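Local structure of glycoside Hydrolase (Bacteroides plebeius, 5T3B) at residues 119-131 with 156-169. The protein is a family 50 glycoside hydrolase, probably cleaving glycosidic bonds of agarose-type galactans. Numbering follows the deposited sequence.
Sequences YPYYVRGIASFRM and FSEIGFHSVCAFGK
Four well-formed backbone hydrogen bonds run between the segments: His162 N to Arg124 O, Ile126 N to Ser163 O (2.9 Å), Cys165 N to Ile126 O and, beyond the strand, Ser128 N to Ala166 O. The first is nearly straight, 168° at the hydrogen. Bridges pairing Gly125 with Ser163 and Ile126 with Val164 make the pairing parallel, and helix 145-158 lies in the connection, the strand-helix-strand order of the (β/α)8 barrel expected of a GH50 catalytic domain. Among polar side chains, Tyr121 OH meets Ser163 OG at 2.7 Å; Thr188 also bonds this serine. A chain bent at chi2 and chi3 turns Arg124 NE and NH2 back onto Tyr122 O, gripped side-on; a leucine in place of Arg124 would probably leave Tyr122 O without both donors. One guanidinium face lies over Gly160 O and His162 CD2, and Tyr79 OH bonds both Arg124 NH1 and His162 NE2. Ile126 CD1 sits 3.6 Å from the Phe161 ring centroid, 5° off the normal, a CH-pi contact. Phe156 turns an edge to the face of Phe129 in an offset edge-to-face pair, and Val164 CG1 packs 3.5 Å from Phe129 CB. One water links Phe129 N to Ala166 O, another Arg130 NH1 to Phe167 O.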
loop_
_atom_site.group_PDB
_atom_site.type_symbol
_atom_site.label_atom_id
_atom_site.label_comp_id
_atom_site.label_asym_id
_atom_site.label_seq_id
_atom_site.Cartn_x
_atom_site.Cartn_y
_atom_site.Cartn_z
ATOM N N TYR A 119 -18.177 -11.500 -1.466
ATOM C CA TYR A 119 -17.378 -12.175 -0.487
ATOM C C TYR A 119 -16.226 -11.285 0.000
ATOM O O TYR A 119 -15.700 -10.480 -0.778
ATOM C CB TYR A 119 -16.844 -13.486 -1.031
ATOM C CG TYR A 119 -17.908 -14.487 -1.305
ATOM C CD1 TYR A 119 -18.269 -15.431 -0.345
ATOM C CD2 TYR A 119 -18.569 -14.491 -2.519
ATOM C CE1 TYR A 119 -19.295 -16.327 -0.601
ATOM C CE2 TYR A 119 -19.593 -15.364 -2.757
ATOM C CZ TYR A 119 -19.948 -16.266 -1.820
ATOM O OH TYR A 119 -20.960 -17.169 -2.098
ATOM N N PRO A 120 -15.884 -11.433 1.271
ATOM C CA PRO A 120 -14.825 -10.572 1.838
ATOM C C PRO A 120 -13.434 -10.996 1.287
ATOM O O PRO A 120 -13.035 -12.152 1.466
ATOM C CB PRO A 120 -14.913 -10.825 3.351
ATOM C CG PRO A 120 -15.500 -12.188 3.448
ATOM C CD PRO A 120 -16.437 -12.333 2.296
ATOM N N TYR A 121 -12.740 -10.036 0.696
ATOM C CA TYR A 121 -11.421 -10.244 0.158
ATOM C C TYR A 121 -10.435 -9.498 1.020
ATOM O O TYR A 121 -10.369 -8.260 0.938
ATOM C CB TYR A 121 -11.302 -9.754 -1.298
ATOM C CG TYR A 121 -9.897 -9.797 -1.834
ATOM C CD1 TYR A 121 -9.127 -10.962 -1.704
ATOM C CD2 TYR A 121 -9.303 -8.664 -2.371
ATOM C CE1 TYR A 121 -7.815 -11.003 -2.078
ATOM C CE2 TYR A 121 -7.961 -8.702 -2.773
ATOM C CZ TYR A 121 -7.234 -9.865 -2.629
ATOM O OH TYR A 121 -5.887 -9.911 -2.954
ATOM N N TYR A 122 -9.645 -10.195 1.807
ATOM C CA TYR A 122 -8.585 -9.592 2.575
ATOM C C TYR A 122 -7.429 -9.378 1.627
ATOM O O TYR A 122 -6.910 -10.335 1.038
ATOM C CB TYR A 122 -8.203 -10.435 3.794
ATOM C CG TYR A 122 -7.354 -9.635 4.741
ATOM C CD1 TYR A 122 -7.912 -8.729 5.611
ATOM C CD2 TYR A 122 -5.959 -9.670 4.677
ATOM C CE1 TYR A 122 -7.137 -7.937 6.425
ATOM C CE2 TYR A 122 -5.187 -8.839 5.478
ATOM C CZ TYR A 122 -5.782 -7.980 6.382
ATOM O OH TYR A 122 -5.015 -7.182 7.174
ATOM N N VAL A 123 -7.015 -8.121 1.421
ATOM C CA VAL A 123 -6.061 -7.848 0.355
ATOM C C VAL A 123 -4.691 -8.424 0.720
ATOM O O VAL A 123 -4.122 -8.080 1.769
ATOM C CB VAL A 123 -5.911 -6.344 0.059
ATOM C CG1 VAL A 123 -4.921 -6.133 -1.052
ATOM C CG2 VAL A 123 -7.272 -5.752 -0.303
ATOM N N ARG A 124 -4.144 -9.278 -0.171
ATOM C CA ARG A 124 -2.773 -9.787 -0.085
ATOM C C ARG A 124 -2.185 -9.659 -1.470
ATOM O O ARG A 124 -2.482 -10.440 -2.350
ATOM C CB ARG A 124 -2.772 -11.208 0.451
ATOM C CG ARG A 124 -3.066 -11.306 1.948
ATOM C CD ARG A 124 -3.827 -12.570 2.326
ATOM N NE ARG A 124 -5.160 -12.510 1.721
ATOM C CZ ARG A 124 -5.870 -13.532 1.275
ATOM N NH1 ARG A 124 -5.532 -14.774 1.587
ATOM N NH2 ARG A 124 -6.925 -13.284 0.516
ATOM N N GLY A 125 -1.413 -8.576 -1.655
ATOM C CA GLY A 125 -0.894 -8.232 -2.931
ATOM C C GLY A 125 0.625 -8.255 -3.033
ATOM O O GLY A 125 1.329 -8.328 -2.040
ATOM N N ILE A 126 1.060 -8.176 -4.287
ATOM C CA ILE A 126 2.469 -8.095 -4.640
ATOM C C ILE A 126 2.677 -6.856 -5.514
ATOM O O ILE A 126 1.921 -6.647 -6.471
ATOM C CB ILE A 126 2.925 -9.356 -5.388
ATOM C CG1 ILE A 126 2.765 -10.564 -4.538
ATOM C CG2 ILE A 126 4.346 -9.161 -5.937
ATOM C CD1 ILE A 126 3.755 -10.701 -3.504
ATOM N N ALA A 127 3.642 -6.024 -5.163
ATOM C CA ALA A 127 3.927 -4.822 -5.928
ATOM C C ALA A 127 4.859 -5.101 -7.120
ATOM O O ALA A 127 5.665 -6.054 -7.109
ATOM C CB ALA A 127 4.568 -3.750 -5.048
ATOM N N SER A 128 4.806 -4.239 -8.120
ATOM C CA SER A 128 5.785 -4.252 -9.204
ATOM C C SER A 128 5.819 -5.552 -9.966
ATOM O O SER A 128 6.879 -6.072 -10.270
ATOM C CB SER A 128 7.164 -3.856 -8.717
ATOM O OG SER A 128 7.120 -2.679 -7.983
ATOM N N PHE A 129 4.658 -6.068 -10.318
ATOM C CA PHE A 129 4.574 -7.295 -11.074
ATOM C C PHE A 129 4.814 -6.915 -12.565
ATOM O O PHE A 129 3.941 -6.440 -13.306
ATOM C CB PHE A 129 3.220 -7.956 -10.916
ATOM C CG PHE A 129 3.078 -9.253 -11.633
ATOM C CD1 PHE A 129 3.878 -10.351 -11.323
ATOM C CD2 PHE A 129 2.147 -9.402 -12.662
ATOM C CE1 PHE A 129 3.758 -11.546 -12.003
ATOM C CE2 PHE A 129 2.062 -10.588 -13.357
ATOM C CZ PHE A 129 2.887 -11.647 -13.022
ATOM N N ARG A 130 6.054 -7.166 -12.985
ATOM C CA ARG A 130 6.578 -6.783 -14.288
ATOM C C ARG A 130 7.720 -7.725 -14.609
ATOM O O ARG A 130 8.279 -8.394 -13.717
ATOM C CB ARG A 130 6.989 -5.329 -14.341
ATOM C CG ARG A 130 8.038 -4.966 -13.404
ATOM C CD ARG A 130 8.238 -3.432 -13.471
ATOM N NE ARG A 130 8.926 -3.183 -14.728
ATOM C CZ ARG A 130 9.674 -2.106 -14.942
ATOM N NH1 ARG A 130 9.789 -1.148 -14.005
ATOM N NH2 ARG A 130 10.320 -1.992 -16.078
ATOM N N MET A 131 8.038 -7.828 -15.894
ATOM C CA MET A 131 9.115 -8.721 -16.360
ATOM C C MET A 131 10.442 -8.046 -16.312
ATOM O O MET A 131 11.038 -7.783 -17.328
ATOM C CB MET A 131 8.779 -9.266 -17.766
ATOM C CG MET A 131 7.541 -10.184 -17.718
ATOM S SD MET A 131 6.849 -10.527 -19.366
ATOM C CE MET A 131 6.004 -9.002 -19.680
ATOM N N PHE A 156 1.225 -17.400 -7.067
ATOM C CA PHE A 156 0.840 -16.474 -6.049
ATOM C C PHE A 156 -0.345 -17.017 -5.243
ATOM O O PHE A 156 -0.329 -16.932 -4.012
ATOM C CB PHE A 156 0.465 -15.104 -6.651
ATOM C CG PHE A 156 1.553 -14.315 -7.266
ATOM C CD1 PHE A 156 2.881 -14.670 -7.226
ATOM C CD2 PHE A 156 1.247 -13.238 -7.993
ATOM C CE1 PHE A 156 3.836 -13.909 -7.817
ATOM C CE2 PHE A 156 2.209 -12.443 -8.587
ATOM C CZ PHE A 156 3.514 -12.791 -8.486
ATOM N N SER A 157 -1.384 -17.546 -5.925
ATOM C CA SER A 157 -2.495 -18.077 -5.180
ATOM C C SER A 157 -2.147 -19.158 -4.185
ATOM O O SER A 157 -2.742 -19.252 -3.112
ATOM C CB SER A 157 -3.617 -18.569 -6.130
ATOM O OG SER A 157 -3.229 -19.739 -6.779
ATOM N N GLU A 158 -1.190 -19.962 -4.545
ATOM C CA GLU A 158 -0.750 -21.042 -3.643
ATOM C C GLU A 158 -0.124 -20.526 -2.363
ATOM O O GLU A 158 -0.098 -21.262 -1.360
ATOM C CB GLU A 158 0.249 -21.971 -4.375
ATOM C CG GLU A 158 -0.432 -22.787 -5.454
ATOM C CD GLU A 158 0.581 -23.428 -6.434
ATOM O OE1 GLU A 158 1.814 -23.043 -6.426
ATOM O OE2 GLU A 158 0.156 -24.284 -7.218
ATOM N N ILE A 159 0.410 -19.293 -2.402
ATOM C CA ILE A 159 1.051 -18.629 -1.273
ATOM C C ILE A 159 0.021 -17.649 -0.629
ATOM O O ILE A 159 0.327 -16.980 0.340
ATOM C CB ILE A 159 2.343 -17.825 -1.770
ATOM C CG1 ILE A 159 3.387 -18.800 -2.384
ATOM C CG2 ILE A 159 3.048 -16.978 -0.638
ATOM C CD1 ILE A 159 4.354 -18.004 -3.284
ATOM N N GLY A 160 -1.208 -17.610 -1.132
ATOM C CA GLY A 160 -2.258 -16.729 -0.602
ATOM C C GLY A 160 -2.145 -15.273 -0.992
ATOM O O GLY A 160 -2.734 -14.429 -0.305
ATOM N N PHE A 161 -1.490 -14.994 -2.124
ATOM C CA PHE A 161 -1.524 -13.668 -2.742
ATOM C C PHE A 161 -2.452 -13.737 -3.947
ATOM O O PHE A 161 -2.344 -14.646 -4.759
ATOM C CB PHE A 161 -0.124 -13.235 -3.208
ATOM C CG PHE A 161 0.841 -12.887 -2.115
ATOM C CD1 PHE A 161 0.751 -11.673 -1.418
ATOM C CD2 PHE A 161 1.862 -13.741 -1.760
ATOM C CE1 PHE A 161 1.677 -11.350 -0.450
ATOM C CE2 PHE A 161 2.801 -13.404 -0.831
ATOM C CZ PHE A 161 2.703 -12.204 -0.148
ATOM N N HIS A 162 -3.229 -12.660 -4.123
ATOM C CA HIS A 162 -4.270 -12.636 -5.175
ATOM C C HIS A 162 -4.328 -11.418 -6.024
ATOM O O HIS A 162 -5.080 -11.365 -6.980
ATOM C CB HIS A 162 -5.635 -12.935 -4.563
ATOM C CG HIS A 162 -5.708 -14.277 -3.878
ATOM N ND1 HIS A 162 -5.999 -15.434 -4.564
ATOM C CD2 HIS A 162 -5.431 -14.666 -2.606
ATOM C CE1 HIS A 162 -5.955 -16.443 -3.720
ATOM N NE2 HIS A 162 -5.568 -16.019 -2.539
ATOM N N SER A 163 -3.537 -10.400 -5.655
ATOM C CA SER A 163 -3.542 -9.147 -6.361
ATOM C C SER A 163 -2.133 -8.664 -6.691
ATOM O O SER A 163 -1.178 -9.043 -5.949
ATOM C CB SER A 163 -4.224 -8.063 -5.559
ATOM O OG SER A 163 -5.551 -8.390 -5.194
ATOM N N VAL A 164 -2.054 -7.850 -7.738
ATOM C CA VAL A 164 -0.819 -7.158 -8.035
ATOM C C VAL A 164 -1.137 -5.676 -7.988
ATOM O O VAL A 164 -2.124 -5.221 -8.595
ATOM C CB VAL A 164 -0.200 -7.616 -9.364
ATOM C CG1 VAL A 164 0.312 -9.025 -9.190
ATOM C CG2 VAL A 164 -1.133 -7.492 -10.531
ATOM N N CYS A 165 -0.333 -4.899 -7.289
ATOM C CA CYS A 165 -0.657 -3.521 -6.954
ATOM C C CYS A 165 0.528 -2.642 -7.181
ATOM O O CYS A 165 1.504 -2.734 -6.431
ATOM C CB CYS A 165 -1.152 -3.410 -5.510
ATOM S SG CYS A 165 -2.535 -4.486 -5.029
ATOM N N ALA A 166 0.387 -1.751 -8.159
ATOM C CA ALA A 166 1.283 -0.676 -8.506
ATOM C C ALA A 166 2.491 -1.053 -9.296
ATOM O O ALA A 166 3.035 -2.167 -9.164
ATOM C CB ALA A 166 1.675 0.172 -7.292
ATOM N N PHE A 167 2.956 -0.116 -10.072
ATOM C CA PHE A 167 4.258 -0.205 -10.716
ATOM C C PHE A 167 4.420 -1.288 -11.760
ATOM O O PHE A 167 5.521 -1.680 -12.071
ATOM C CB PHE A 167 5.398 -0.231 -9.719
ATOM C CG PHE A 167 5.250 0.690 -8.527
ATOM C CD1 PHE A 167 4.920 2.016 -8.702
ATOM C CD2 PHE A 167 5.435 0.227 -7.262
ATOM C CE1 PHE A 167 4.791 2.860 -7.602
ATOM C CE2 PHE A 167 5.303 1.035 -6.173
ATOM C CZ PHE A 167 5.010 2.341 -6.334
ATOM N N GLY A 168 3.339 -1.749 -12.325
ATOM C CA GLY A 168 3.392 -2.663 -13.436
ATOM C C GLY A 168 3.922 -2.081 -14.715
ATOM O O GLY A 168 4.372 -2.827 -15.592
ATOM N N LYS A 169 3.815 -0.762 -14.850
ATOM C CA LYS A 169 4.083 -0.040 -16.104
ATOM C C LYS A 169 3.124 -0.496 -17.198
ATOM O O LYS A 169 2.267 -1.356 -16.990
ATOM C CB LYS A 169 5.545 -0.146 -16.598
ATOM C CG LYS A 169 6.609 -0.021 -15.558
ATOM C CD LYS A 169 6.536 1.324 -14.861
ATOM C CE LYS A 169 6.711 2.512 -15.790
ATOM N NZ LYS A 169 6.942 3.741 -14.962
HETATM O O HOH W 1 2.105 -4.672 -9.893
HETATM O O HOH W 2 8.263 -0.682 -11.712
#